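Local coordinates for protein nidogen (Mus musculus, PDB 1NPE) that probably helps to link laminin and collagen networks in basement membranes, with this six-bladed YWTD beta-propeller domain likely serving laminin binding, at residues A[220-225]-A[231-236]. Numbering follows the deposited sequence.
Sequences NLYYTD and VIAMDL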
loop_
_atom_site.group_PDB
_atom_site.type_symbol
_atom_site.label_atom_id
_atom_site.label_comp_id
_atom_site.label_asym_id
_atom_site.label_seq_id
_atom_site.Cartn_x
_atom_site.Cartn_y
_atom_site.Cartn_z
ATOM N N ASN A 220 -20.975 7.276 10.325
ATOM C CA ASN A 220 -20.000 6.293 10.798
ATOM C C ASN A 220 -18.798 6.027 9.889
ATOM O O ASN A 220 -18.914 5.993 8.662
ATOM C CB ASN A 220 -20.696 4.955 11.081
ATOM C CG ASN A 220 -21.273 4.868 12.483
ATOM O OD1 ASN A 220 -21.395 5.868 13.187
ATOM N ND2 ASN A 220 -21.625 3.654 12.896
ATOM N N LEU A 221 -17.641 5.833 10.511
ATOM C CA LEU A 221 -16.419 5.508 9.785
ATOM C C LEU A 221 -16.048 4.079 10.138
ATOM O O LEU A 221 -16.207 3.656 11.278
ATOM C CB LEU A 221 -15.254 6.423 10.190
ATOM C CG LEU A 221 -15.251 7.882 9.746
ATOM C CD1 LEU A 221 -13.933 8.516 10.178
ATOM C CD2 LEU A 221 -15.430 7.989 8.237
ATOM N N TYR A 222 -15.575 3.329 9.152
ATOM C CA TYR A 222 -15.157 1.956 9.392
ATOM C C TYR A 222 -13.729 1.834 8.889
ATOM O O TYR A 222 -13.468 2.039 7.700
ATOM C CB TYR A 222 -16.057 0.965 8.649
ATOM C CG TYR A 222 -17.501 1.002 9.083
ATOM C CD1 TYR A 222 -18.410 1.856 8.462
ATOM C CD2 TYR A 222 -17.957 0.195 10.126
ATOM C CE1 TYR A 222 -19.739 1.907 8.866
ATOM C CE2 TYR A 222 -19.286 0.241 10.541
ATOM C CZ TYR A 222 -20.169 1.099 9.906
ATOM O OH TYR A 222 -21.478 1.158 10.312
ATOM N N TYR A 223 -12.803 1.540 9.798
ATOM C CA TYR A 223 -11.412 1.391 9.408
ATOM C C TYR A 223 -10.779 0.070 9.839
ATOM O O TYR A 223 -11.224 -0.568 10.795
ATOM C CB TYR A 223 -10.572 2.583 9.897
ATOM C CG TYR A 223 -10.303 2.653 11.384
ATOM C CD1 TYR A 223 -9.161 2.064 11.934
ATOM C CD2 TYR A 223 -11.149 3.365 12.235
ATOM C CE1 TYR A 223 -8.864 2.190 13.294
ATOM C CE2 TYR A 223 -10.865 3.497 13.594
ATOM C CZ TYR A 223 -9.719 2.908 14.114
ATOM O OH TYR A 223 -9.420 3.059 15.446
ATOM N N THR A 224 -9.752 -0.343 9.099
ATOM C CA THR A 224 -9.024 -1.568 9.405
ATOM C C THR A 224 -7.778 -1.167 10.175
ATOM O O THR A 224 -7.118 -0.181 9.830
ATOM C CB THR A 224 -8.628 -2.330 8.132
ATOM O OG1 THR A 224 -7.811 -1.494 7.301
ATOM C CG2 THR A 224 -9.881 -2.770 7.368
ATOM N N ASP A 225 -7.458 -1.933 11.213
ATOM C CA ASP A 225 -6.312 -1.631 12.058
ATOM C C ASP A 225 -5.334 -2.796 12.126
ATOM O O ASP A 225 -5.721 -3.938 12.371
ATOM C CB ASP A 225 -6.805 -1.242 13.458
ATOM C CG ASP A 225 -5.708 -0.652 14.333
ATOM O OD1 ASP A 225 -4.871 -1.416 14.832
ATOM O OD2 ASP A 225 -5.698 0.575 14.551
ATOM N N VAL A 231 -11.785 -4.540 12.585
ATOM C CA VAL A 231 -12.481 -3.506 11.836
ATOM C C VAL A 231 -13.148 -2.659 12.920
ATOM O O VAL A 231 -13.922 -3.170 13.731
ATOM C CB VAL A 231 -13.552 -4.086 10.892
ATOM C CG1 VAL A 231 -14.328 -2.958 10.230
ATOM C CG2 VAL A 231 -12.902 -4.986 9.841
ATOM N N ILE A 232 -12.831 -1.372 12.945
ATOM C CA ILE A 232 -13.374 -0.486 13.958
ATOM C C ILE A 232 -14.356 0.529 13.390
ATOM O O ILE A 232 -14.068 1.190 12.397
ATOM C CB ILE A 232 -12.233 0.249 14.712
ATOM C CG1 ILE A 232 -11.243 -0.764 15.298
ATOM C CG2 ILE A 232 -12.804 1.121 15.817
ATOM C CD1 ILE A 232 -10.040 -0.147 15.972
ATOM N N ALA A 233 -15.526 0.622 14.017
ATOM C CA ALA A 233 -16.566 1.566 13.614
ATOM C C ALA A 233 -16.524 2.780 14.546
ATOM O O ALA A 233 -16.612 2.640 15.768
ATOM C CB ALA A 233 -17.938 0.898 13.676
ATOM N N MET A 234 -16.381 3.967 13.967
ATOM C CA MET A 234 -16.316 5.199 14.750
ATOM C C MET A 234 -17.346 6.215 14.270
ATOM O O MET A 234 -17.610 6.324 13.073
ATOM C CB MET A 234 -14.910 5.815 14.658
ATOM C CG MET A 234 -13.787 4.970 15.263
ATOM S SD MET A 234 -13.708 4.999 17.079
ATOM C CE MET A 234 -11.917 4.676 17.367
ATOM N N ASP A 235 -17.939 6.940 15.215
ATOM C CA ASP A 235 -18.932 7.970 14.901
ATOM C C ASP A 235 -18.208 9.317 14.863
ATOM O O ASP A 235 -17.522 9.690 15.818
ATOM C CB ASP A 235 -20.035 7.987 15.965
ATOM C CG ASP A 235 -21.212 8.893 15.599
ATOM O OD1 ASP A 235 -21.047 9.872 14.835
ATOM O OD2 ASP A 235 -22.324 8.623 16.105
ATOM N N LEU A 236 -18.377 10.038 13.757
ATOM C CA LEU A 236 -17.737 11.335 13.546
ATOM C C LEU A 236 -17.980 12.362 14.652
ATOM O O LEU A 236 -17.061 12.707 15.401
ATOM C CB LEU A 236 -18.184 11.941 12.207
ATOM C CG LEU A 236 -17.774 11.316 10.868
ATOM C CD1 LEU A 236 -18.224 12.249 9.760
ATOM C CD2 LEU A 236 -16.276 11.150 10.797
#
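Y223 lays its ring alongside I232 in an antiparallel beta hairpin, the two middle strands of one four-stranded blade of the six-bladed YWTD propeller; Y222 to D225 spell YYTD, a variant of the signature. I232 CB sits over one face of the ring, 3.9 Å from its centroid and offset toward the rim, a CH-pi contact. Farther out, I232 CD1 comes to 3.3 Å from Y223 OH. M234 approaches from the edge, its CG near the ring plane and 3.7 Å from Y223 CE2, and its chain bends at chi2 so that CE also reaches the hydroxyl oxygen. Y223 holds its CG between backbone N and carbonyl carbon (chi1 72°), which swings the ring across to the neighbouring strand. With a serine in its place the ring is gone, and a gap would probably open between I232, M234 and V214 of strand 211-217. The backbones pair through four nearly straight hydrogen bonds, two in each of the hydrogen-bonded pairs, L221 with M234 and Y223 with I232, the shortest being L221 N to M234 O at 2.6 Å. Past the strand end, the side chain of L236 crosses that of L221 at about a right angle, CD2 3.6 Å from L221 CD1. On the opposite face of the sheet, A233 CB meets Y222 CE2 at 3.5 Å, while Y222 packs onto I256 and I258 of strand 256-259 in another blade. D225 OD2 lies at the edge of the Y223 ring, in its plane, and accepts a hydrogen bond from Y210 N, while OD1 accepts one from T228 N of the hairpin turn.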